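Local coordinates for superoxide dismutase [Fe] (Methanothermobacter thermautotrophicus, PDB 1MA1), which catalyses the dismutation of superoxide radicals to hydrogen peroxide and molecular oxygen, using one iron ion bound in each subunit of a homotetramer, at residues T31-K36 against L82-N87; K118-A123 against A187-V192; A124-G129 against I146-K151; I175-R178 against D183-E186. All coordinates share one frame; numbering follows the deposited sequence.

Interaction 1: residues T31-K36 against L82-N87; sequences TIHHQK and LFFWGN. With FE (Fe (III) ion), chain G.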
loop_
_atom_site.group_PDB
_atom_site.type_symbol
_atom_site.label_atom_id
_atom_site.label_comp_id
_atom_site.label_asym_id
_atom_site.label_seq_id
_atom_site.Cartn_x
_atom_site.Cartn_y
_atom_site.Cartn_z
ATOM N N THR A 31 13.986 -22.851 -12.391
ATOM C CA THR A 31 15.143 -22.254 -13.027
ATOM C C THR A 31 14.898 -20.788 -13.337
ATOM O O THR A 31 15.745 -19.929 -13.084
ATOM C CB THR A 31 15.468 -22.977 -14.315
ATOM O OG1 THR A 31 15.741 -24.346 -14.010
ATOM C CG2 THR A 31 16.661 -22.341 -15.000
ATOM N N ILE A 32 13.732 -20.494 -13.885
ATOM C CA ILE A 32 13.438 -19.124 -14.234
ATOM C C ILE A 32 13.079 -18.225 -13.022
ATOM O O ILE A 32 13.450 -17.043 -13.009
ATOM C CB ILE A 32 12.341 -19.089 -15.358
ATOM C CG1 ILE A 32 11.763 -17.686 -15.488
ATOM C CG2 ILE A 32 11.274 -20.116 -15.090
ATOM C CD1 ILE A 32 10.731 -17.547 -16.595
ATOM N N HIS A 33 12.406 -18.779 -12.007
ATOM C CA HIS A 33 12.163 -18.056 -10.752
ATOM C C HIS A 33 13.503 -17.598 -10.197
ATOM O O HIS A 33 13.665 -16.434 -9.812
ATOM C CB HIS A 33 11.467 -18.970 -9.711
ATOM C CG HIS A 33 10.878 -18.256 -8.526
ATOM N ND1 HIS A 33 9.992 -18.870 -7.678
ATOM C CD2 HIS A 33 11.015 -16.987 -8.053
ATOM C CE1 HIS A 33 9.600 -18.023 -6.739
ATOM N NE2 HIS A 33 10.207 -16.866 -6.940
ATOM N N HIS A 34 14.462 -18.522 -10.157
ATOM C CA HIS A 34 15.761 -18.251 -9.560
ATOM C C HIS A 34 16.572 -17.303 -10.417
ATOM O O HIS A 34 17.128 -16.326 -9.917
ATOM C CB HIS A 34 16.539 -19.545 -9.376
ATOM C CG HIS A 34 17.870 -19.361 -8.718
ATOM N ND1 HIS A 34 19.051 -19.808 -9.273
ATOM C CD2 HIS A 34 18.211 -18.773 -7.543
ATOM C CE1 HIS A 34 20.057 -19.507 -8.476
ATOM N NE2 HIS A 34 19.572 -18.879 -7.417
ATOM N N GLN A 35 16.636 -17.575 -11.714
ATOM C CA GLN A 35 17.675 -16.973 -12.533
ATOM C C GLN A 35 17.227 -15.689 -13.168
ATOM O O GLN A 35 18.058 -14.866 -13.550
ATOM C CB GLN A 35 18.123 -17.922 -13.632
ATOM C CG GLN A 35 18.534 -19.259 -13.116
ATOM C CD GLN A 35 19.565 -19.897 -13.994
ATOM O OE1 GLN A 35 19.559 -19.705 -15.218
ATOM N NE2 GLN A 35 20.469 -20.672 -13.383
ATOM N N LYS A 36 15.916 -15.529 -13.298
ATOM C CA LYS A 36 15.362 -14.289 -13.833
ATOM C C LYS A 36 14.881 -13.328 -12.743
ATOM O O LYS A 36 15.339 -12.186 -12.663
ATOM C CB LYS A 36 14.219 -14.595 -14.787
ATOM C CG LYS A 36 14.650 -15.399 -15.976
ATOM C CD LYS A 36 15.763 -14.687 -16.708
ATOM C CE LYS A 36 16.313 -15.550 -17.833
ATOM N NZ LYS A 36 17.337 -14.840 -18.639
ATOM N N LEU A 82 15.729 -15.626 -0.688
ATOM C CA LEU A 82 16.806 -16.317 0.008
ATOM C C LEU A 82 16.297 -17.344 1.026
ATOM O O LEU A 82 16.748 -18.485 1.025
ATOM C CB LEU A 82 17.711 -15.328 0.731
ATOM C CG LEU A 82 18.930 -15.920 1.460
ATOM C CD1 LEU A 82 19.855 -16.574 0.431
ATOM C CD2 LEU A 82 19.693 -14.813 2.207
ATOM N N PHE A 83 15.375 -16.941 1.897
ATOM C CA PHE A 83 14.800 -17.863 2.873
ATOM C C PHE A 83 13.897 -18.905 2.224
ATOM O O PHE A 83 13.758 -20.012 2.738
ATOM C CB PHE A 83 13.999 -17.102 3.947
ATOM C CG PHE A 83 14.851 -16.405 4.974
ATOM C CD1 PHE A 83 15.594 -15.273 4.643
ATOM C CD2 PHE A 83 14.927 -16.884 6.275
ATOM C CE1 PHE A 83 16.391 -14.638 5.589
ATOM C CE2 PHE A 83 15.728 -16.249 7.227
ATOM C CZ PHE A 83 16.461 -15.126 6.880
ATOM N N PHE A 84 13.278 -18.535 1.104
ATOM C CA PHE A 84 12.349 -19.419 0.403
ATOM C C PHE A 84 13.090 -20.659 -0.084
ATOM O O PHE A 84 12.704 -21.777 0.234
ATOM C CB PHE A 84 11.721 -18.683 -0.785
ATOM C CG PHE A 84 10.705 -19.497 -1.544
ATOM C CD1 PHE A 84 9.642 -20.101 -0.883
ATOM C CD2 PHE A 84 10.792 -19.634 -2.922
ATOM C CE1 PHE A 84 8.677 -20.831 -1.592
ATOM C CE2 PHE A 84 9.835 -20.351 -3.642
ATOM C CZ PHE A 84 8.773 -20.954 -2.973
ATOM N N TRP A 85 14.161 -20.459 -0.848
ATOM C CA TRP A 85 14.962 -21.574 -1.346
ATOM C C TRP A 85 15.404 -22.430 -0.168
ATOM O O TRP A 85 15.445 -23.662 -0.240
ATOM C CB TRP A 85 16.193 -21.059 -2.088
ATOM C CG TRP A 85 15.911 -20.079 -3.173
ATOM C CD1 TRP A 85 16.615 -18.950 -3.444
ATOM C CD2 TRP A 85 14.865 -20.144 -4.144
ATOM N NE1 TRP A 85 16.073 -18.293 -4.527
ATOM C CE2 TRP A 85 14.996 -19.005 -4.976
ATOM C CE3 TRP A 85 13.831 -21.049 -4.397
ATOM C CZ2 TRP A 85 14.136 -18.753 -6.034
ATOM C CZ3 TRP A 85 12.970 -20.797 -5.457
ATOM C CH2 TRP A 85 13.126 -19.658 -6.260
ATOM N N GLY A 86 15.721 -21.762 0.925
ATOM C CA GLY A 86 16.329 -22.446 2.043
ATOM C C GLY A 86 15.370 -23.336 2.817
ATOM O O GLY A 86 15.814 -24.323 3.426
ATOM N N ASN A 87 14.074 -23.005 2.821
ATOM C CA ASN A 87 13.125 -23.854 3.514
ATOM C C ASN A 87 12.312 -24.714 2.556
ATOM O O ASN A 87 11.163 -25.078 2.835
ATOM C CB ASN A 87 12.228 -23.036 4.488
ATOM C CG ASN A 87 11.358 -21.951 3.807
ATOM O OD1 ASN A 87 11.267 -20.826 4.321
ATOM N ND2 ASN A 87 10.691 -22.290 2.696
HETATM FE FE FE G . 9.384 -14.950 -6.570
HETATM O O HOH W 1 8.801 -13.244 -5.921
#

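Interaction 2: residues K118-A123 against A187-V192; sequences KEFSQA and AFWNIV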
loop_
_atom_site.group_PDB
_atom_site.type_symbol
_atom_site.label_atom_id
_atom_site.label_comp_id
_atom_site.label_asym_id
_atom_site.label_seq_id
_atom_site.Cartn_x
_atom_site.Cartn_y
_atom_site.Cartn_z
ATOM N N LYS A 118 -3.459 -25.066 7.603
ATOM C CA LYS A 118 -4.624 -24.542 6.913
ATOM C C LYS A 118 -4.604 -23.019 6.906
ATOM O O LYS A 118 -4.813 -22.394 5.870
ATOM C CB LYS A 118 -5.894 -25.031 7.602
ATOM C CG LYS A 118 -7.183 -24.517 6.978
ATOM C CD LYS A 118 -8.329 -24.714 7.954
ATOM C CE LYS A 118 -9.653 -24.293 7.359
ATOM N NZ LYS A 118 -10.722 -24.430 8.368
ATOM N N GLU A 119 -4.353 -22.430 8.072
ATOM C CA GLU A 119 -4.262 -20.983 8.178
ATOM C C GLU A 119 -3.148 -20.440 7.283
ATOM O O GLU A 119 -3.352 -19.470 6.546
ATOM C CB GLU A 119 -4.021 -20.563 9.632
ATOM C CG GLU A 119 -5.268 -20.549 10.488
ATOM C CD GLU A 119 -5.021 -19.985 11.878
ATOM O OE1 GLU A 119 -4.126 -19.121 12.000
ATOM O OE2 GLU A 119 -5.722 -20.389 12.843
ATOM N N PHE A 120 -1.975 -21.075 7.335
ATOM C CA PHE A 120 -0.835 -20.650 6.519
ATOM C C PHE A 120 -1.185 -20.752 5.036
ATOM O O PHE A 120 -0.775 -19.916 4.230
ATOM C CB PHE A 120 0.383 -21.530 6.800
ATOM C CG PHE A 120 1.674 -20.952 6.304
ATOM C CD1 PHE A 120 2.332 -19.955 7.028
ATOM C CD2 PHE A 120 2.230 -21.387 5.105
ATOM C CE1 PHE A 120 3.516 -19.403 6.567
ATOM C CE2 PHE A 120 3.422 -20.839 4.626
ATOM C CZ PHE A 120 4.069 -19.845 5.356
ATOM N N SER A 121 -1.954 -21.782 4.688
ATOM C CA SER A 121 -2.400 -21.974 3.321
ATOM C C SER A 121 -3.393 -20.910 2.867
ATOM O O SER A 121 -3.320 -20.438 1.726
ATOM C CB SER A 121 -3.008 -23.369 3.164
ATOM O OG SER A 121 -2.005 -24.378 3.247
ATOM N N GLN A 122 -4.311 -20.523 3.751
ATOM C CA GLN A 122 -5.219 -19.434 3.440
ATOM C C GLN A 122 -4.464 -18.129 3.264
ATOM O O GLN A 122 -4.820 -17.296 2.413
ATOM C CB GLN A 122 -6.239 -19.250 4.551
ATOM C CG GLN A 122 -7.180 -20.403 4.806
ATOM C CD GLN A 122 -8.286 -20.014 5.784
ATOM O OE1 GLN A 122 -8.787 -20.856 6.525
ATOM N NE2 GLN A 122 -8.678 -18.730 5.784
ATOM N N ALA A 123 -3.433 -17.951 4.081
ATOM C CA ALA A 123 -2.607 -16.744 4.012
ATOM C C ALA A 123 -1.949 -16.652 2.658
ATOM O O ALA A 123 -1.870 -15.570 2.090
ATOM C CB ALA A 123 -1.574 -16.766 5.097
ATOM N N ALA A 187 1.034 -28.447 -3.162
ATOM C CA ALA A 187 2.269 -29.152 -3.504
ATOM C C ALA A 187 3.412 -28.747 -2.574
ATOM O O ALA A 187 4.296 -29.549 -2.273
ATOM C CB ALA A 187 2.652 -28.877 -4.953
ATOM N N PHE A 188 3.372 -27.498 -2.107
ATOM C CA PHE A 188 4.475 -26.911 -1.359
ATOM C C PHE A 188 4.776 -27.725 -0.112
ATOM O O PHE A 188 5.935 -27.869 0.278
ATOM C CB PHE A 188 4.120 -25.478 -0.984
ATOM C CG PHE A 188 5.082 -24.840 -0.023
ATOM C CD1 PHE A 188 6.384 -24.541 -0.413
ATOM C CD2 PHE A 188 4.688 -24.554 1.287
ATOM C CE1 PHE A 188 7.280 -23.966 0.495
ATOM C CE2 PHE A 188 5.578 -23.984 2.197
ATOM C CZ PHE A 188 6.875 -23.689 1.805
ATOM N N TRP A 189 3.732 -28.255 0.515
ATOM C CA TRP A 189 3.894 -28.949 1.788
ATOM C C TRP A 189 4.646 -30.268 1.635
ATOM O O TRP A 189 5.097 -30.852 2.623
ATOM C CB TRP A 189 2.531 -29.199 2.440
ATOM C CG TRP A 189 1.822 -27.932 2.773
ATOM C CD1 TRP A 189 0.763 -27.382 2.110
ATOM C CD2 TRP A 189 2.152 -27.020 3.828
ATOM N NE1 TRP A 189 0.408 -26.181 2.693
ATOM C CE2 TRP A 189 1.246 -25.935 3.746
ATOM C CE3 TRP A 189 3.129 -27.010 4.830
ATOM C CZ2 TRP A 189 1.287 -24.855 4.627
ATOM C CZ3 TRP A 189 3.170 -25.928 5.711
ATOM C CH2 TRP A 189 2.250 -24.869 5.599
ATOM N N ASN A 190 4.795 -30.722 0.394
ATOM C CA ASN A 190 5.605 -31.897 0.111
ATOM C C ASN A 190 7.098 -31.611 0.155
ATOM O O ASN A 190 7.897 -32.533 0.280
ATOM C CB ASN A 190 5.258 -32.464 -1.259
ATOM C CG ASN A 190 3.864 -33.032 -1.311
ATOM O OD1 ASN A 190 3.582 -34.012 -0.643
ATOM N ND2 ASN A 190 2.984 -32.419 -2.101
ATOM N N ILE A 191 7.477 -30.344 0.047
ATOM C CA ILE A 191 8.884 -30.010 -0.074
ATOM C C ILE A 191 9.377 -28.999 0.962
ATOM O O ILE A 191 10.507 -28.524 0.868
ATOM C CB ILE A 191 9.188 -29.492 -1.489
ATOM C CG1 ILE A 191 8.158 -28.417 -1.897
ATOM C CG2 ILE A 191 9.155 -30.652 -2.457
ATOM C CD1 ILE A 191 8.493 -27.673 -3.170
ATOM N N VAL A 192 8.544 -28.679 1.950
ATOM C CA VAL A 192 9.001 -27.871 3.078
ATOM C C VAL A 192 10.167 -28.559 3.790
ATOM O O VAL A 192 10.078 -29.725 4.166
ATOM C CB VAL A 192 7.869 -27.639 4.128
ATOM C CG1 VAL A 192 8.290 -26.572 5.151
ATOM C CG2 VAL A 192 6.612 -27.224 3.428
#

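Interaction 3: residues A124-G129 against I146-K151; sequences AISAEG and IMQVEK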
loop_
_atom_site.group_PDB
_atom_site.type_symbol
_atom_site.label_atom_id
_atom_site.label_comp_id
_atom_site.label_asym_id
_atom_site.label_seq_id
_atom_site.Cartn_x
_atom_site.Cartn_y
_atom_site.Cartn_z
ATOM N N ALA A 124 -1.505 -17.791 2.128
ATOM C CA ALA A 124 -0.891 -17.817 0.800
ATOM C C ALA A 124 -1.932 -17.628 -0.297
ATOM O O ALA A 124 -1.788 -16.784 -1.182
ATOM C CB ALA A 124 -0.148 -19.127 0.598
ATOM N N ILE A 125 -2.999 -18.418 -0.232
ATOM C CA ILE A 125 -3.963 -18.448 -1.321
ATOM C C ILE A 125 -4.636 -17.101 -1.480
ATOM O O ILE A 125 -4.830 -16.610 -2.600
ATOM C CB ILE A 125 -5.029 -19.555 -1.085
ATOM C CG1 ILE A 125 -4.329 -20.921 -0.985
ATOM C CG2 ILE A 125 -6.020 -19.571 -2.230
ATOM C CD1 ILE A 125 -5.239 -22.102 -0.832
ATOM N N SER A 126 -4.995 -16.494 -0.355
ATOM C CA SER A 126 -5.883 -15.327 -0.388
ATOM C C SER A 126 -5.174 -14.004 -0.657
ATOM O O SER A 126 -5.833 -12.979 -0.755
ATOM C CB SER A 126 -6.643 -15.211 0.923
ATOM O OG SER A 126 -5.747 -14.927 1.971
ATOM N N ALA A 127 -3.849 -14.024 -0.763
ATOM C CA ALA A 127 -3.077 -12.803 -0.979
ATOM C C ALA A 127 -3.491 -12.123 -2.273
ATOM O O ALA A 127 -3.519 -12.753 -3.323
ATOM C CB ALA A 127 -1.585 -13.125 -1.032
ATOM N N GLU A 128 -3.793 -10.834 -2.200
ATOM C CA GLU A 128 -4.279 -10.113 -3.370
ATOM C C GLU A 128 -3.097 -9.752 -4.238
ATOM O O GLU A 128 -2.347 -8.837 -3.925
ATOM C CB GLU A 128 -5.047 -8.843 -2.962
ATOM C CG GLU A 128 -6.173 -9.132 -1.983
ATOM C CD GLU A 128 -6.852 -7.874 -1.449
ATOM O OE1 GLU A 128 -6.253 -6.779 -1.586
ATOM O OE2 GLU A 128 -7.977 -7.986 -0.884
ATOM N N GLY A 129 -2.929 -10.487 -5.330
ATOM C CA GLY A 129 -1.814 -10.226 -6.222
ATOM C C GLY A 129 -0.535 -10.816 -5.678
ATOM O O GLY A 129 -0.572 -11.831 -4.972
ATOM N N ILE A 146 1.635 -15.508 11.866
ATOM C CA ILE A 146 1.735 -15.504 10.413
ATOM C C ILE A 146 1.570 -14.070 9.892
ATOM O O ILE A 146 0.712 -13.322 10.364
ATOM C CB ILE A 146 0.653 -16.430 9.796
ATOM C CG1 ILE A 146 0.798 -17.842 10.378
ATOM C CG2 ILE A 146 0.761 -16.441 8.263
ATOM C CD1 ILE A 146 -0.203 -18.854 9.818
ATOM N N MET A 147 2.393 -13.666 8.933
ATOM C CA MET A 147 2.066 -12.446 8.196
ATOM C C MET A 147 1.860 -12.666 6.708
ATOM O O MET A 147 2.480 -13.546 6.103
ATOM C CB MET A 147 3.113 -11.324 8.446
ATOM C CG MET A 147 4.526 -11.770 8.782
ATOM S SD MET A 147 5.741 -10.419 9.107
ATOM C CE MET A 147 5.335 -10.090 10.663
ATOM N N GLN A 148 0.962 -11.883 6.121
ATOM C CA GLN A 148 0.722 -11.974 4.686
ATOM C C GLN A 148 1.343 -10.770 4.024
ATOM O O GLN A 148 0.813 -9.681 4.126
ATOM C CB GLN A 148 -0.770 -12.003 4.391
ATOM C CG GLN A 148 -1.084 -12.250 2.948
ATOM C CD GLN A 148 -2.525 -11.996 2.631
ATOM O OE1 GLN A 148 -2.964 -10.839 2.555
ATOM N NE2 GLN A 148 -3.289 -13.076 2.455
ATOM N N VAL A 149 2.477 -10.969 3.363
ATOM C CA VAL A 149 3.220 -9.879 2.764
ATOM C C VAL A 149 2.751 -9.660 1.337
ATOM O O VAL A 149 2.763 -10.592 0.544
ATOM C CB VAL A 149 4.695 -10.192 2.705
ATOM C CG1 VAL A 149 5.430 -9.013 2.045
ATOM C CG2 VAL A 149 5.206 -10.516 4.118
ATOM N N GLU A 150 2.339 -8.436 1.012
ATOM C CA GLU A 150 2.091 -8.060 -0.368
ATOM C C GLU A 150 3.361 -7.543 -0.978
ATOM O O GLU A 150 4.203 -6.990 -0.262
ATOM C CB GLU A 150 1.006 -6.995 -0.455
ATOM C CG GLU A 150 -0.333 -7.539 -0.008
ATOM C CD GLU A 150 -1.497 -6.647 -0.377
ATOM O OE1 GLU A 150 -1.279 -5.443 -0.565
ATOM O OE2 GLU A 150 -2.637 -7.147 -0.458
ATOM N N LYS A 151 3.517 -7.727 -2.290
ATOM C CA LYS A 151 4.814 -7.548 -2.924
ATOM C C LYS A 151 5.951 -8.197 -2.113
ATOM O O LYS A 151 5.886 -9.381 -1.806
ATOM C CB LYS A 151 5.073 -6.055 -3.110
ATOM C CG LYS A 151 4.188 -5.456 -4.164
ATOM C CD LYS A 151 4.007 -3.971 -3.982
ATOM C CE LYS A 151 5.271 -3.187 -4.233
ATOM N NZ LYS A 151 5.027 -1.721 -4.085
#

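Interaction 4: residues I175-R178 against D183-E186; sequences IDYR and DYVE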
loop_
_atom_site.group_PDB
_atom_site.type_symbol
_atom_site.label_atom_id
_atom_site.label_comp_id
_atom_site.label_asym_id
_atom_site.label_seq_id
_atom_site.Cartn_x
_atom_site.Cartn_y
_atom_site.Cartn_z
ATOM N N ILE A 175 3.879 -21.265 -14.468
ATOM C CA ILE A 175 4.335 -22.224 -15.469
ATOM C C ILE A 175 3.786 -23.612 -15.169
ATOM O O ILE A 175 3.275 -24.273 -16.065
ATOM C CB ILE A 175 5.894 -22.276 -15.535
ATOM C CG1 ILE A 175 6.438 -20.961 -16.118
ATOM C CG2 ILE A 175 6.342 -23.423 -16.392
ATOM C CD1 ILE A 175 7.943 -20.890 -16.160
ATOM N N ASP A 176 3.884 -24.045 -13.912
ATOM C CA ASP A 176 3.435 -25.380 -13.538
ATOM C C ASP A 176 1.931 -25.486 -13.268
ATOM O O ASP A 176 1.340 -26.542 -13.498
ATOM C CB ASP A 176 4.213 -25.884 -12.315
ATOM C CG ASP A 176 5.685 -26.131 -12.621
ATOM O OD1 ASP A 176 6.019 -26.208 -13.822
ATOM O OD2 ASP A 176 6.497 -26.263 -11.671
ATOM N N TYR A 177 1.312 -24.416 -12.770
ATOM C CA TYR A 177 -0.059 -24.516 -12.293
ATOM C C TYR A 177 -0.985 -23.462 -12.883
ATOM O O TYR A 177 -2.174 -23.413 -12.546
ATOM C CB TYR A 177 -0.102 -24.428 -10.772
ATOM C CG TYR A 177 0.686 -25.503 -10.093
ATOM C CD1 TYR A 177 2.037 -25.324 -9.806
ATOM C CD2 TYR A 177 0.088 -26.716 -9.755
ATOM C CE1 TYR A 177 2.780 -26.329 -9.194
ATOM C CE2 TYR A 177 0.815 -27.730 -9.144
ATOM C CZ TYR A 177 2.163 -27.534 -8.863
ATOM O OH TYR A 177 2.883 -28.538 -8.251
ATOM N N ARG A 178 -0.439 -22.627 -13.766
ATOM C CA ARG A 178 -1.210 -21.537 -14.354
ATOM C C ARG A 178 -1.937 -20.775 -13.247
ATOM O O ARG A 178 -1.315 -20.333 -12.284
ATOM C CB ARG A 178 -2.209 -22.092 -15.375
ATOM C CG ARG A 178 -1.562 -22.666 -16.628
ATOM C CD ARG A 178 -0.919 -21.555 -17.415
ATOM N NE ARG A 178 0.428 -21.879 -17.888
ATOM C CZ ARG A 178 0.698 -22.633 -18.950
ATOM N NH1 ARG A 178 -0.299 -23.158 -19.664
ATOM N NH2 ARG A 178 1.968 -22.847 -19.306
ATOM N N ASP A 183 -3.301 -25.437 -5.945
ATOM C CA ASP A 183 -2.591 -26.685 -6.199
ATOM C C ASP A 183 -1.121 -26.508 -5.908
ATOM O O ASP A 183 -0.477 -27.409 -5.362
ATOM C CB ASP A 183 -2.721 -27.153 -7.649
ATOM C CG ASP A 183 -4.101 -27.698 -7.980
ATOM O OD1 ASP A 183 -4.881 -27.981 -7.035
ATOM O OD2 ASP A 183 -4.391 -27.849 -9.201
ATOM N N TYR A 184 -0.576 -25.356 -6.289
ATOM C CA TYR A 184 0.802 -25.002 -5.948
ATOM C C TYR A 184 1.043 -24.924 -4.431
ATOM O O TYR A 184 1.993 -25.519 -3.915
ATOM C CB TYR A 184 1.156 -23.672 -6.596
ATOM C CG TYR A 184 2.415 -23.050 -6.056
ATOM C CD1 TYR A 184 2.363 -22.042 -5.101
ATOM C CD2 TYR A 184 3.664 -23.445 -6.525
ATOM C CE1 TYR A 184 3.532 -21.433 -4.633
ATOM C CE2 TYR A 184 4.836 -22.850 -6.067
ATOM C CZ TYR A 184 4.765 -21.849 -5.129
ATOM O OH TYR A 184 5.944 -21.259 -4.735
ATOM N N VAL A 185 0.194 -24.192 -3.713
ATOM C CA VAL A 185 0.277 -24.173 -2.259
ATOM C C VAL A 185 0.198 -25.570 -1.649
ATOM O O VAL A 185 0.941 -25.888 -0.731
ATOM C CB VAL A 185 -0.829 -23.285 -1.647
ATOM C CG1 VAL A 185 -0.865 -23.432 -0.123
ATOM C CG2 VAL A 185 -0.596 -21.850 -2.055
ATOM N N GLU A 186 -0.693 -26.411 -2.159
ATOM C CA GLU A 186 -0.796 -27.782 -1.680
ATOM C C GLU A 186 0.469 -28.602 -1.970
ATOM O O GLU A 186 0.934 -29.360 -1.121
ATOM C CB GLU A 186 -2.020 -28.449 -2.307
ATOM C CG GLU A 186 -2.258 -29.860 -1.860
ATOM C CD GLU A 186 -2.253 -29.971 -0.352
ATOM O OE1 GLU A 186 -2.866 -29.094 0.310
ATOM O OE2 GLU A 186 -1.641 -30.944 0.170
HETATM O O HOH W 2 -3.551 -26.607 -12.250
#

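Interaction 1: residues T31-K36 against L82-N87
His33 and Trp85 form the close-packed half of this aromatic contact between two helices. The axes of segments 31-36 and 82-86 run roughly antiparallel, 147° between directions, and approach to 12.2 Å; aromatic side chains bridge the space between. The benzo end of Trp85 points at one face of the His33 imidazole in an edge-to-face pair, with CH2 of Trp85 3.5 Å from CG of His33 and the ring planes at 75°. His33 has CG anti to its backbone N (chi1 -166°), which carries the ring out from the helix; its NE2 binds the iron at 2.1 Å. The indole thus packs against a face of the ligand ring and probably limits its rotation about the metal bond. Phe84 adds an oblique touch, CE2 lying 3.9 Å from CE1 of His33. The His34 side touches less: His34 turns its edge to the pyrrole face of Trp85, and the nearest approach, CD2 of His34 to NE1 of Trp85, is 3.7 Å. Tyr18 and the carbonyl of Pro12 hold the two nitrogens of His34. Farther round the same helix, exposed Lys36 packs on Asn179 of a second subunit. His81, Asp167, His171 and a water complete the iron site. The contact joins helix 27-57 to helix 64-86 within the alpha-hairpin domain, while Phe84 continues onto strand 164-167 and helix 181-188.

Interaction 2: residues K118-A123 against A187-V192
Trp189 reaches helix 113-125 with one long edge of its indole, polar at NE1 and apolar at CH2. At the polar part NE1 of Trp189 donates to OG of Ser121 across 3.1 Å; the N-H points off the line, at 140°, and the hydroxyl lies somewhat out of the indole plane. At the apolar part the benzo rim packs on Phe120, with CH2 of Trp189 3.5 Å from CD2 of Phe120. CZ2 of Trp189 serves both neighbours, lying 3.6 Å from OG of Ser121 as well as touching Phe120. The two six-membered rings meet obliquely, their planes 72° apart. A chi1 of -164° swings the Phe120 ring away from its own backbone N and off the helix, into this position. In the next shell, Ser121 OG is also hydrogen-bonded to the carbonyl of Arg117, one turn earlier, and the Arg117 side chain makes a cation-pi contact with Trp189. The backbone beside the tryptophan is fixed as well: O of Ala187 accepts from N of Asn190 at 3.0 Å and from ND2 of Asn190 at 3.2 Å, both from the same face of the carbonyl plane. This is structural packing within the C-terminal domain, well away from the iron. It ties helix 113-125 to the chain at 187-192, and Phe120 and Phe188 both lean on Leu164 and Leu166 of strand 164-167.

Interaction 3: residues A124-G129 against I146-K151
Ala127 and Gln148 bring the two backbones closest, their CA atoms 6.9 Å apart, where the chain has left helix 113-125 and runs past strand 143-150. The gap is spanned by the side chain of Gln148, which a chi1 of -174° and an extended chain carry straight out from the strand. Its CD rests 3.7 Å from CA of Ala127, and its NE2 sends a weak, strongly bent bond of 3.1 Å to OG of Ser126. A better acceptor for NE2 is the carbonyl of Ala123, near the helix end, while OG of Ser126 is also bonded to the carbonyl of Gln122. A leucine in place of Gln148 would probably leave the Ala123 carbonyl without its side-chain donor, and OG of Ser126 without its weak one. Farther along, OE1 of Glu128 and OE2 of Glu150 come within 3.8 Å. Lysines of other chains probably offset this like-charge approach: Lys151 of the second subunit bridges to both carboxylates, Lys65 of the third subunit to Glu128 and its Lys69 to Glu150. The contact therefore lies at the tetramer interface, with strand 143-150 paired to strand 131-138 on one side and helix 113-125 packed through Ala124 against helix 181-188.

Interaction 4: residues I175-R178 against D183-E186
Tyr177 lays its ring over the start of helix 181-188, joining two short consecutive helices in the C-terminal domain of the Fe/Mn superoxide dismutase fold; Arg178, just after the first, leaves helical conformation with positive phi. From CB of Tyr177 the ring leaves anti to the carbonyl carbon (chi1 -59°), and one face settles on Tyr184. CD1 of Tyr177 lies 3.7 Å from CB of Tyr184, with CG close behind; this CB stands 4.1 Å from the centroid of the Tyr177 ring, a CH-pi contact 24° off the normal. On the other rim CD2 of Tyr177 meets CB of Asp183 at 3.5 Å, and CE2 keeps to the same carbon. CE1 of Tyr177 reaches the edge of the other tyrosine, at CD2 of Tyr184. At the tip OH is hydrogen-bonded to the carbonyl of His24. With an alanine at Tyr177, the His24 carbonyl would probably lose this partner and a gap would open over CB of Tyr184. Tyr184 leads inward, its OH hydrogen-bonded to the backbone O of Asp167, whose side chain binds the iron. At the outer rim a water weakly links the segments, donating to O of Tyr177 at 3.5 Å and to OD2 of Asp183 at 3.4 Å.

Overall arrangement
From the N terminus, interaction 1 comes first, closing the long alpha-hairpin between helices 27-57 and 64-86 before any other contact opens. Interaction 2 then spans most of the C-terminal domain, from helix 113-125 to residues 187-192. Within its span lie two smaller closures in series: interaction 3, which closes round strand 131-138 and the turn into strand 143-150, and interaction 4, which encloses four residues, the last two already helical. None cross. The two domains meet where Phe84 packs on Phe188 and Tyr184, and where Ile32 meets Ile175. Val185 packs on Ser121, Ala124 and Ile125, tying 183-186 to both helix 113-125 segments. Interactions 1, 2 and 3 reach a third subunit; 1, 3 and 4 reach a second.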